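Long-range contacts in acetyl-CoA acetyltransferase (Bacillus anthracis, PDB 3SS6), which probably catalyses the thiolase reaction, the condensation of two acetyl-CoA molecules to acetoacetyl-CoA and free CoA, together with its reversal: residues Gly18-Ala23 and Ser249-Gly254; Glu316-Phe321 and Asn342-Gly347; Ile157-Thr162 and Lys288-Gly293; Thr10-Ser15 and Gln272-Ile277. One frame throughout, in Å; residues are numbered along the deposited sequence.

Contact 1. Residues Gly18-Ala23 and Ser249-Gly254; sequences GTFGGA and SGLNDG
The Phe20 ring lies alongside Leu251, both side chains pointing the same way. CD1 of Leu251 sits over one ring face, 4.3 Å above the plane and shifted toward the rim, while Phe20 CD2 comes within 3.8 Å of Leu251 CB. With CG anti to the backbone N (chi1 -165°), the ring swings beside the leucine, and a flat aromatic against a branched aliphatic suits this apolar patch. Leu137 of a neighbouring subunit packs on both residues, extending the patch into the tetramer.

Behind it the backbones pair antiparallel. Gly18 and Asp253 form a hydrogen-bonded pair, with Gly18 N to Asp253 O at 2.9 Å and Asp253 N returning to Gly18 O at 3.0 Å; Thr19 and Asn252 follow as a non-hydrogen-bonded pair. Past this last pair a water accepts from Phe20 N and donates to Leu251 O. Another donates to both Thr19 O and Asp253 OD2, a carboxylate oxygen that also bonds Ser122. A type II turn from Thr19 to Gly22 then reverses the chain, closed by Gly22 N to Thr19 O at 2.8 Å. Gly21 takes the positive phi (74°) usual for glycine at this position, and a side chain on Gly22 would strike Thr19 OG1. The pairing joins the end of strand 7-19 to the start of strand 252-262, which has strand 112-120 along its other side.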
loop_
_atom_site.group_PDB
_atom_site.type_symbol
_atom_site.label_atom_id
_atom_site.label_comp_id
_atom_site.label_asym_id
_atom_site.label_seq_id
_atom_site.Cartn_x
_atom_site.Cartn_y
_atom_site.Cartn_z
ATOM N N GLY A 18 -19.169 10.267 -17.832
ATOM C CA GLY A 18 -19.519 9.352 -16.755
ATOM C C GLY A 18 -19.418 9.986 -15.374
ATOM O O GLY A 18 -18.663 10.942 -15.164
ATOM N N THR A 19 -20.204 9.465 -14.435
ATOM C CA THR A 19 -20.107 9.899 -13.042
ATOM C C THR A 19 -19.055 9.070 -12.320
ATOM O O THR A 19 -18.687 7.991 -12.767
ATOM C CB THR A 19 -21.450 9.764 -12.293
ATOM O OG1 THR A 19 -21.920 8.413 -12.385
ATOM C CG2 THR A 19 -22.482 10.700 -12.877
ATOM N N PHE A 20 -18.563 9.589 -11.203
ATOM C CA PHE A 20 -17.527 8.894 -10.449
ATOM C C PHE A 20 -18.004 7.531 -9.985
ATOM O O PHE A 20 -19.035 7.412 -9.314
ATOM C CB PHE A 20 -17.078 9.740 -9.258
ATOM C CG PHE A 20 -15.785 9.273 -8.645
ATOM C CD1 PHE A 20 -15.784 8.523 -7.485
ATOM C CD2 PHE A 20 -14.572 9.561 -9.259
ATOM C CE1 PHE A 20 -14.584 8.087 -6.931
ATOM C CE2 PHE A 20 -13.377 9.130 -8.711
ATOM C CZ PHE A 20 -13.390 8.388 -7.549
ATOM N N GLY A 21 -17.257 6.498 -10.354
ATOM C CA GLY A 21 -17.650 5.139 -10.026
ATOM C C GLY A 21 -18.807 4.647 -10.876
ATOM O O GLY A 21 -19.408 3.611 -10.573
ATOM N N GLY A 22 -19.106 5.384 -11.945
ATOM C CA GLY A 22 -20.231 5.072 -12.822
ATOM C C GLY A 22 -19.872 4.179 -14.004
ATOM O O GLY A 22 -19.117 3.216 -13.866
ATOM N N ALA A 23 -20.421 4.504 -15.172
ATOM C CA ALA A 23 -20.299 3.643 -16.347
ATOM C C ALA A 23 -18.857 3.407 -16.767
ATOM O O ALA A 23 -18.528 2.338 -17.292
ATOM C CB ALA A 23 -21.101 4.235 -17.524
ATOM N N SER A 249 -19.173 21.242 -9.341
ATOM C CA SER A 249 -19.094 20.240 -10.399
ATOM C C SER A 249 -18.749 18.891 -9.777
ATOM O O SER A 249 -18.285 18.825 -8.644
ATOM C CB SER A 249 -18.041 20.635 -11.432
ATOM O OG SER A 249 -16.764 20.709 -10.829
ATOM N N GLY A 250 -18.964 17.815 -10.522
ATOM C CA GLY A 250 -18.640 16.503 -9.999
ATOM C C GLY A 250 -17.221 16.065 -10.298
ATOM O O GLY A 250 -16.418 16.809 -10.890
ATOM N N LEU A 251 -16.924 14.844 -9.869
ATOM C CA LEU A 251 -15.750 14.105 -10.297
ATOM C C LEU A 251 -16.273 13.199 -11.410
ATOM O O LEU A 251 -17.291 12.521 -11.234
ATOM C CB LEU A 251 -15.205 13.266 -9.144
ATOM C CG LEU A 251 -14.871 14.013 -7.841
ATOM C CD1 LEU A 251 -14.379 13.051 -6.755
ATOM C CD2 LEU A 251 -13.848 15.103 -8.095
ATOM N N ASN A 252 -15.611 13.209 -12.559
ATOM C CA ASN A 252 -16.204 12.595 -13.748
ATOM C C ASN A 252 -15.182 12.021 -14.712
ATOM O O ASN A 252 -13.986 12.305 -14.612
ATOM C CB ASN A 252 -17.064 13.620 -14.493
ATOM C CG ASN A 252 -18.267 14.067 -13.690
ATOM O OD1 ASN A 252 -19.341 13.443 -13.740
ATOM N ND2 ASN A 252 -18.105 15.150 -12.950
ATOM N N ASP A 253 -15.669 11.210 -15.657
ATOM C CA ASP A 253 -14.810 10.557 -16.649
ATOM C C ASP A 253 -15.259 10.962 -18.047
ATOM O O ASP A 253 -16.453 10.984 -18.333
ATOM C CB ASP A 253 -14.922 9.030 -16.526
ATOM C CG ASP A 253 -14.686 8.533 -15.109
ATOM O OD1 ASP A 253 -13.811 9.087 -14.416
ATOM O OD2 ASP A 253 -15.369 7.580 -14.676
ATOM N N GLY A 254 -14.321 11.259 -18.932
ATOM C CA GLY A 254 -14.723 11.587 -20.296
ATOM C C GLY A 254 -13.553 11.874 -21.205
ATOM O O GLY A 254 -12.472 12.162 -20.734
HETATM O O HOH W 1 -17.928 6.883 -15.164
HETATM O O HOH W 2 -19.804 12.092 -10.307
#

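Contact 2. Residues Glu316-Phe321 and Asn342-Gly347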
loop_
_atom_site.group_PDB
_atom_site.type_symbol
_atom_site.label_atom_id
_atom_site.label_comp_id
_atom_site.label_asym_id
_atom_site.label_seq_id
_atom_site.Cartn_x
_atom_site.Cartn_y
_atom_site.Cartn_z
ATOM N N GLU A 316 -19.146 29.360 -23.610
ATOM C CA GLU A 316 -19.046 28.255 -22.663
ATOM C C GLU A 316 -18.008 28.675 -21.641
ATOM O O GLU A 316 -16.856 28.897 -21.990
ATOM C CB GLU A 316 -18.562 26.980 -23.353
ATOM C CG GLU A 316 -19.621 26.272 -24.194
ATOM C CD GLU A 316 -20.605 25.490 -23.349
ATOM O OE1 GLU A 316 -20.163 24.794 -22.413
ATOM O OE2 GLU A 316 -21.822 25.573 -23.621
ATOM N N ILE A 317 -18.440 28.835 -20.396
ATOM C CA ILE A 317 -17.555 29.140 -19.270
ATOM C C ILE A 317 -17.697 27.988 -18.292
ATOM O O ILE A 317 -18.738 27.877 -17.642
ATOM C CB ILE A 317 -18.002 30.420 -18.521
ATOM C CG1 ILE A 317 -18.168 31.604 -19.482
ATOM C CG2 ILE A 317 -17.013 30.755 -17.400
ATOM C CD1 ILE A 317 -16.885 32.022 -20.163
ATOM N N ASN A 318 -16.693 27.128 -18.175
ATOM C CA ASN A 318 -16.935 25.940 -17.364
ATOM C C ASN A 318 -17.346 26.266 -15.933
ATOM O O ASN A 318 -16.751 27.128 -15.288
ATOM C CB ASN A 318 -15.763 24.965 -17.370
ATOM C CG ASN A 318 -16.082 23.697 -16.602
ATOM O OD1 ASN A 318 -17.117 23.067 -16.834
ATOM N ND2 ASN A 318 -15.227 23.345 -15.651
ATOM N N GLU A 319 -18.377 25.574 -15.446
ATOM C CA GLU A 319 -18.779 25.674 -14.047
ATOM C C GLU A 319 -17.983 24.683 -13.188
ATOM O O GLU A 319 -18.428 23.563 -12.991
ATOM C CB GLU A 319 -20.268 25.341 -13.898
ATOM C CG GLU A 319 -21.263 26.383 -14.410
ATOM C CD GLU A 319 -22.641 25.778 -14.639
ATOM O OE1 GLU A 319 -22.765 24.535 -14.532
ATOM O OE2 GLU A 319 -23.596 26.533 -14.928
ATOM N N ALA A 320 -16.821 25.083 -12.675
ATOM C CA ALA A 320 -16.104 24.264 -11.708
ATOM C C ALA A 320 -16.882 24.261 -10.384
ATOM O O ALA A 320 -17.011 23.238 -9.693
ATOM C CB ALA A 320 -14.714 24.819 -11.497
ATOM N N PHE A 321 -17.386 25.441 -10.036
ATOM C CA PHE A 321 -18.329 25.613 -8.938
ATOM C C PHE A 321 -19.289 26.668 -9.431
ATOM O O PHE A 321 -18.902 27.543 -10.204
ATOM C CB PHE A 321 -17.622 26.101 -7.673
ATOM C CG PHE A 321 -16.515 25.200 -7.235
ATOM C CD1 PHE A 321 -16.755 24.189 -6.319
ATOM C CD2 PHE A 321 -15.247 25.331 -7.786
ATOM C CE1 PHE A 321 -15.736 23.330 -5.930
ATOM C CE2 PHE A 321 -14.223 24.474 -7.405
ATOM C CZ PHE A 321 -14.470 23.477 -6.470
ATOM N N ASN A 342 -26.774 24.962 -22.701
ATOM C CA ASN A 342 -27.238 23.588 -22.493
ATOM C C ASN A 342 -26.652 23.002 -21.216
ATOM O O ASN A 342 -26.461 21.794 -21.105
ATOM C CB ASN A 342 -26.891 22.702 -23.693
ATOM C CG ASN A 342 -27.649 23.100 -24.943
ATOM O OD1 ASN A 342 -28.840 23.390 -24.888
ATOM N ND2 ASN A 342 -26.953 23.145 -26.075
ATOM N N GLY A 343 -26.334 23.874 -20.266
ATOM C CA GLY A 343 -25.741 23.447 -19.010
ATOM C C GLY A 343 -24.220 23.466 -19.005
ATOM O O GLY A 343 -23.566 23.759 -20.009
ATOM N N SER A 344 -23.644 23.158 -17.853
ATOM C CA SER A 344 -22.191 23.106 -17.772
ATOM C C SER A 344 -21.754 22.151 -16.676
ATOM O O SER A 344 -22.468 21.197 -16.367
ATOM C CB SER A 344 -21.603 24.513 -17.594
ATOM O OG SER A 344 -20.174 24.489 -17.625
ATOM N N GLY A 345 -20.586 22.405 -16.087
ATOM C CA GLY A 345 -19.970 21.451 -15.178
ATOM C C GLY A 345 -20.807 20.955 -14.015
ATOM O O GLY A 345 -20.646 19.814 -13.581
ATOM N N VAL A 346 -21.688 21.794 -13.480
ATOM C CA VAL A 346 -22.474 21.343 -12.342
ATOM C C VAL A 346 -23.445 20.242 -12.761
ATOM O O VAL A 346 -23.558 19.205 -12.094
ATOM C CB VAL A 346 -23.203 22.491 -11.636
ATOM C CG1 VAL A 346 -24.169 21.929 -10.591
ATOM C CG2 VAL A 346 -22.180 23.427 -10.986
ATOM N N GLY A 347 -24.133 20.450 -13.875
ATOM C CA GLY A 347 -25.055 19.432 -14.356
ATOM C C GLY A 347 -24.429 18.284 -15.140
ATOM O O GLY A 347 -24.845 17.121 -15.004
HETATM O O HOH W 3 -19.256 25.494 -19.976
HETATM O O HOH W 4 -23.989 24.466 -22.598
HETATM O O HOH W 5 -21.344 22.805 -21.259
#
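The hydroxyl OG of Ser344 is held from two directions: it accepts Glu319 N at 3.0 Å and donates to a water that in turn donates to Glu316 OE1. Asn318-Glu319-Ala320-Phe321 spells the NEAF signature of thiolases, and here that loop, leaving strand 314-317, docks against the first turn of helix 345-348. OG stands anti to the backbone N of Ser344 (chi1 -175°), which carries it across to the loop; although Ser344 is the N-cap residue, its side chain makes no capping bond. A short side chain with a hydroxyl suits a place this close to the loop backbone.

Glu319 replies in the opposite sense. Its chain runs out extended beyond CG, past Ser344 CB at 3.3 Å from OE1, and OE1 accepts Val346 N at 3.1 Å on its anti lone pair. The same oxygen bonds Ser184 of helix 174-194, whose hydroxyl also bonds the backbone N of Ser344 and of Gly347, so a single serine ties the carboxylate to the helix start. Farther back, two more waters lie between the Glu316 carboxylate and Gly343 O, one of them also accepting from Asn342 N.

Gly345 suits its place because the loop runs right against it: a CB there would clash with both Glu319 O and Asn318 OD1. Buried Glu319 O has no conventional partner in the model, but Gly345 CA approaches it to 3.4 Å in a CA-H...O contact, with an angle of 138° at the hydrogen.

Contact 3. Residues Ile157-Thr162 and Lys288-Gly293; sequences IMMGET and KIMGIG
Met290 and Met159 meet at their thioether ends, CE of Met290 lying 3.9 Å from SD of Met159 as the two chains cross at about a right angle. Both are bent, Met159 at chi2 and chi3 and Met290 at chi2, and such flexible, unbranched chains can bring their ends together between the helix start and the 3-10 segment. Met290 CE also reaches Thr162 OG1, at 3.5 Å. At the outer margin the apolar contact is looser: Ile157 CD1 comes no nearer than 4.4 Å to CG of Lys288, whose amino end leads away.

The segments belong to different halves of the enzyme. Helix 159-170 lies in the long insertion between strands 112-120 and 252-262, the loop domain of thiolases, and its first turn rests on the 3-10 segment that follows strand 275-284. Met158 is the N-cap of this helix, and the carboxylate of Glu161, the third helical residue, takes its backbone N-H: Met158 N lies 2.9 Å from Glu161 OE1, which is met from above the carboxylate plane.

Polar contacts centre on Thr162. Its OG1 stands between the backbone N and the carbonyl carbon (chi1 76°), turned back to donate to Met159 O at 2.7 Å, in the carbonyl plane and on a lone pair. OG1 also accepts from a water, which takes the N-H of Gly291, so the hydroxyl gives its proton to its own helix and is linked to the other segment through one solvent molecule. Thr162 CB packs closely on Lys288 O, at 3.4 Å, and Thr162 CA makes a CA-H...O contact with that same carbonyl, which accepts a proper hydrogen bond from Asn165 of the helix.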
loop_
_atom_site.group_PDB
_atom_site.type_symbol
_atom_site.label_atom_id
_atom_site.label_comp_id
_atom_site.label_asym_id
_atom_site.label_seq_id
_atom_site.Cartn_x
_atom_site.Cartn_y
_atom_site.Cartn_z
ATOM N N ILE A 157 -4.922 24.079 -0.004
ATOM C CA ILE A 157 -6.358 24.220 0.209
ATOM C C ILE A 157 -7.075 23.625 -0.984
ATOM O O ILE A 157 -6.543 23.632 -2.095
ATOM C CB ILE A 157 -6.765 25.689 0.354
ATOM C CG1 ILE A 157 -6.353 26.475 -0.893
ATOM C CG2 ILE A 157 -6.133 26.291 1.607
ATOM C CD1 ILE A 157 -6.620 27.957 -0.798
ATOM N N MET A 158 -8.277 23.097 -0.765
ATOM C CA MET A 158 -9.013 22.458 -1.851
ATOM C C MET A 158 -9.592 23.499 -2.814
ATOM O O MET A 158 -9.818 24.646 -2.439
ATOM C CB MET A 158 -10.132 21.576 -1.291
ATOM C CG MET A 158 -9.663 20.540 -0.283
ATOM S SD MET A 158 -8.493 19.333 -0.959
ATOM C CE MET A 158 -9.497 18.494 -2.173
ATOM N N MET A 159 -9.834 23.097 -4.055
ATOM C CA MET A 159 -10.446 24.005 -5.022
ATOM C C MET A 159 -11.746 24.596 -4.470
ATOM O O MET A 159 -12.068 25.755 -4.734
ATOM C CB MET A 159 -10.718 23.288 -6.341
ATOM C CG MET A 159 -9.470 22.796 -7.086
ATOM S SD MET A 159 -8.318 24.129 -7.493
ATOM C CE MET A 159 -7.090 23.899 -6.205
ATOM N N GLY A 160 -12.485 23.803 -3.695
ATOM C CA GLY A 160 -13.735 24.265 -3.104
ATOM C C GLY A 160 -13.545 25.423 -2.143
ATOM O O GLY A 160 -14.406 26.304 -2.021
ATOM N N GLU A 161 -12.417 25.425 -1.440
ATOM C CA GLU A 161 -12.089 26.550 -0.573
ATOM C C GLU A 161 -11.787 27.809 -1.396
ATOM O O GLU A 161 -12.183 28.903 -1.006
ATOM C CB GLU A 161 -10.927 26.205 0.366
ATOM C CG GLU A 161 -11.151 24.919 1.151
ATOM C CD GLU A 161 -9.989 24.572 2.065
ATOM O OE1 GLU A 161 -9.373 23.497 1.862
ATOM O OE2 GLU A 161 -9.706 25.369 2.990
ATOM N N THR A 162 -11.111 27.661 -2.538
ATOM C CA THR A 162 -10.855 28.824 -3.391
ATOM C C THR A 162 -12.178 29.387 -3.910
ATOM O O THR A 162 -12.300 30.585 -4.153
ATOM C CB THR A 162 -9.893 28.525 -4.581
ATOM O OG1 THR A 162 -10.582 27.798 -5.611
ATOM C CG2 THR A 162 -8.684 27.722 -4.106
ATOM N N LYS A 288 -5.255 31.464 -4.973
ATOM C CA LYS A 288 -6.273 31.425 -3.921
ATOM C C LYS A 288 -7.659 31.818 -4.424
ATOM O O LYS A 288 -8.667 31.537 -3.768
ATOM C CB LYS A 288 -5.865 32.287 -2.730
ATOM C CG LYS A 288 -4.712 31.708 -1.931
ATOM C CD LYS A 288 -4.358 32.620 -0.780
ATOM C CE LYS A 288 -3.140 32.119 -0.030
ATOM N NZ LYS A 288 -2.765 33.048 1.073
ATOM N N ILE A 289 -7.703 32.472 -5.580
ATOM C CA ILE A 289 -8.975 32.752 -6.253
ATOM C C ILE A 289 -8.899 32.347 -7.721
ATOM O O ILE A 289 -9.357 33.079 -8.615
ATOM C CB ILE A 289 -9.355 34.240 -6.136
ATOM C CG1 ILE A 289 -8.153 35.121 -6.492
ATOM C CG2 ILE A 289 -9.836 34.550 -4.722
ATOM C CD1 ILE A 289 -8.524 36.565 -6.814
ATOM N N MET A 290 -8.325 31.166 -7.961
ATOM C CA MET A 290 -8.116 30.653 -9.313
ATOM C C MET A 290 -9.368 30.712 -10.191
ATOM O O MET A 290 -9.270 30.785 -11.413
ATOM C CB MET A 290 -7.557 29.220 -9.273
ATOM C CG MET A 290 -8.512 28.170 -8.699
ATOM S SD MET A 290 -9.542 27.432 -9.978
ATOM C CE MET A 290 -10.861 26.737 -8.961
ATOM N N GLY A 291 -10.544 30.698 -9.568
ATOM C CA GLY A 291 -11.780 30.609 -10.321
ATOM C C GLY A 291 -12.058 31.819 -11.197
ATOM O O GLY A 291 -12.853 31.730 -12.129
ATOM N N ILE A 292 -11.399 32.939 -10.899
ATOM C CA ILE A 292 -11.604 34.194 -11.640
ATOM C C ILE A 292 -10.798 34.262 -12.942
ATOM O O ILE A 292 -10.962 35.185 -13.747
ATOM C CB ILE A 292 -11.255 35.418 -10.781
ATOM C CG1 ILE A 292 -11.967 36.668 -11.302
ATOM C CG2 ILE A 292 -9.740 35.637 -10.733
ATOM C CD1 ILE A 292 -13.485 36.549 -11.282
ATOM N N GLY A 293 -9.912 33.292 -13.140
ATOM C CA GLY A 293 -9.077 33.263 -14.332
ATOM C C GLY A 293 -9.725 33.659 -15.653
ATOM O O GLY A 293 -9.124 34.393 -16.437
HETATM O O HOH W 6 -11.760 30.019 -7.003
#

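Contact 4. Residues Thr10-Ser15 and Gln272-Ile277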
loop_
_atom_site.group_PDB
_atom_site.type_symbol
_atom_site.label_atom_id
_atom_site.label_comp_id
_atom_site.label_asym_id
_atom_site.label_seq_id
_atom_site.Cartn_x
_atom_site.Cartn_y
_atom_site.Cartn_z
ATOM N N THR A 10 -12.360 20.282 -38.412
ATOM C CA THR A 10 -13.219 19.503 -39.316
ATOM C C THR A 10 -14.090 18.437 -38.641
ATOM O O THR A 10 -14.999 17.876 -39.277
ATOM C CB THR A 10 -12.390 18.842 -40.436
ATOM O OG1 THR A 10 -11.435 17.945 -39.860
ATOM C CG2 THR A 10 -11.669 19.907 -41.260
ATOM N N ALA A 11 -13.813 18.155 -37.372
ATOM C CA ALA A 11 -14.621 17.222 -36.592
ATOM C C ALA A 11 -14.473 17.597 -35.136
ATOM O O ALA A 11 -13.441 18.143 -34.735
ATOM C CB ALA A 11 -14.174 15.766 -36.810
ATOM N N ALA A 12 -15.512 17.319 -34.353
ATOM C CA ALA A 12 -15.496 17.634 -32.933
ATOM C C ALA A 12 -16.438 16.668 -32.237
ATOM O O ALA A 12 -17.656 16.758 -32.399
ATOM C CB ALA A 12 -15.942 19.073 -32.710
ATOM N N VAL A 13 -15.873 15.728 -31.488
ATOM C CA VAL A 13 -16.672 14.669 -30.877
ATOM C C VAL A 13 -16.236 14.411 -29.441
ATOM O O VAL A 13 -15.149 14.818 -29.036
ATOM C CB VAL A 13 -16.589 13.356 -31.674
ATOM C CG1 VAL A 13 -17.315 13.503 -33.012
ATOM C CG2 VAL A 13 -15.134 12.928 -31.874
ATOM N N ARG A 14 -17.081 13.729 -28.672
ATOM C CA ARG A 14 -16.734 13.442 -27.283
ATOM C C ARG A 14 -17.405 12.171 -26.818
ATOM O O ARG A 14 -18.396 11.752 -27.386
ATOM C CB ARG A 14 -17.185 14.594 -26.384
ATOM C CG ARG A 14 -18.722 14.812 -26.371
ATOM C CD ARG A 14 -19.078 15.904 -25.350
ATOM N NE ARG A 14 -20.509 16.185 -25.155
ATOM C CZ ARG A 14 -21.296 15.546 -24.284
ATOM N NH1 ARG A 14 -20.831 14.523 -23.559
ATOM N NH2 ARG A 14 -22.563 15.927 -24.140
ATOM N N SER A 15 -16.862 11.549 -25.778
ATOM C CA SER A 15 -17.603 10.475 -25.118
ATOM C C SER A 15 -18.750 11.121 -24.353
ATOM O O SER A 15 -18.735 12.335 -24.115
ATOM C CB SER A 15 -16.687 9.735 -24.134
ATOM O OG SER A 15 -16.369 10.559 -23.015
ATOM N N GLN A 272 -15.705 20.942 -45.990
ATOM C CA GLN A 272 -16.310 22.082 -45.300
ATOM C C GLN A 272 -16.056 21.959 -43.799
ATOM O O GLN A 272 -16.645 21.107 -43.133
ATOM C CB GLN A 272 -17.816 22.135 -45.574
ATOM C CG GLN A 272 -18.573 23.213 -44.797
ATOM C CD GLN A 272 -18.067 24.612 -45.097
ATOM O OE1 GLN A 272 -17.533 25.294 -44.219
ATOM N NE2 GLN A 272 -18.229 25.042 -46.337
ATOM N N PRO A 273 -15.176 22.809 -43.255
ATOM C CA PRO A 273 -14.922 22.721 -41.815
ATOM C C PRO A 273 -16.128 23.166 -41.007
ATOM O O PRO A 273 -17.006 23.855 -41.529
ATOM C CB PRO A 273 -13.751 23.691 -41.600
ATOM C CG PRO A 273 -13.124 23.862 -42.983
ATOM C CD PRO A 273 -14.321 23.815 -43.907
ATOM N N LEU A 274 -16.159 22.750 -39.743
ATOM C CA LEU A 274 -17.198 23.150 -38.803
ATOM C C LEU A 274 -16.959 24.568 -38.315
ATOM O O LEU A 274 -17.911 25.311 -38.057
ATOM C CB LEU A 274 -17.192 22.221 -37.579
ATOM C CG LEU A 274 -17.423 20.734 -37.818
ATOM C CD1 LEU A 274 -17.192 19.963 -36.520
ATOM C CD2 LEU A 274 -18.831 20.487 -38.344
ATOM N N ALA A 275 -15.686 24.930 -38.171
ATOM C CA ALA A 275 -15.320 26.166 -37.493
ATOM C C ALA A 275 -13.866 26.533 -37.747
ATOM O O ALA A 275 -13.076 25.695 -38.178
ATOM C CB ALA A 275 -15.551 26.010 -35.982
ATOM N N ARG A 276 -13.522 27.790 -37.469
ATOM C CA ARG A 276 -12.132 28.231 -37.483
ATOM C C ARG A 276 -11.740 28.750 -36.108
ATOM O O ARG A 276 -12.586 29.208 -35.331
ATOM C CB ARG A 276 -11.906 29.322 -38.537
ATOM C CG ARG A 276 -12.563 30.666 -38.196
ATOM C CD ARG A 276 -12.138 31.787 -39.169
ATOM N NE ARG A 276 -12.619 31.544 -40.529
ATOM C CZ ARG A 276 -11.884 31.017 -41.504
ATOM N NH1 ARG A 276 -10.616 30.677 -41.287
ATOM N NH2 ARG A 276 -12.416 30.835 -42.705
ATOM N N ILE A 277 -10.456 28.662 -35.797
ATOM C CA ILE A 277 -9.951 29.285 -34.583
ATOM C C ILE A 277 -9.469 30.689 -34.931
ATOM O O ILE A 277 -8.655 30.865 -35.846
ATOM C CB ILE A 277 -8.817 28.453 -33.955
ATOM C CG1 ILE A 277 -9.381 27.138 -33.413
ATOM C CG2 ILE A 277 -8.164 29.234 -32.812
ATOM C CD1 ILE A 277 -8.328 26.107 -32.989
HETATM O O HOH W 7 -15.678 18.842 -41.877
#
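Leu274, whose side chain lies against the backbone of Thr10, Ala11 and Ala12, is the first residue of a classic beta bulge: it and Ala275 both face Ile9 on the neighbouring strand. At this bulge the leucine side chain is directed toward strand 7-19 as strand 275-284 begins, and the two segments diverge beyond it.

One methyl does most of the touching. CD1 comes to 3.8 Å from Ala11 CA and equally close to Ala12 N, with Ala12 CB next at 4.1 Å; CG sits 4.0 Å from Thr10 O. CG anti to the carbonyl carbon (chi1 -59°) brings CD1 against the backbone of Ala11 and Ala12, and the small side chain of Ala12 leaves room for it. Ala11 points away and touches Arg43 of helix 29-43. Ile364 and Lys368 of helix 352-370 also touch Leu274, whose side chain is about 4 Å from a bound potassium ion.

At the outer end Thr10 CG2 meets the Pro273 ring at 4.3 Å from CB. Pro273 has no N-H to leave unpaired here, where a water bridges the two backbones, donating to Thr10 O at 2.9 Å and to Gln272 O at 2.8 Å. The hydroxyl of Thr10 turns instead to Gly44 O. Strands 7-19 and 275-284 are antiparallel neighbours, and as the opening strands of the N- and C-terminal halves they form a junction belonging to the two-part thiolase fold.

How the contacts relate
Contacts 1, 2 and 3 touch in series. Ser249 OG of contact 1 probably hydrogen-bonds Ala320 O of contact 2, at 2.8 Å, and Phe321 CZ of contact 2 packs 3.4 Å from Gly160 N of contact 3. Contact 2 holds the NEAF loop, which in thiolases lines the active site; Cys91, modified here, and His350, which touches Asn318, probably belong to that site as in relatives. Contact 4 stands apart by the potassium ion: the centre of contact 4 is about 31 Å from that of contact 3, on opposite sides of the chain's centre. It still shares strand 7-19 with contact 1, where Ser15 OG lies 3.3 Å from Gly254 CA.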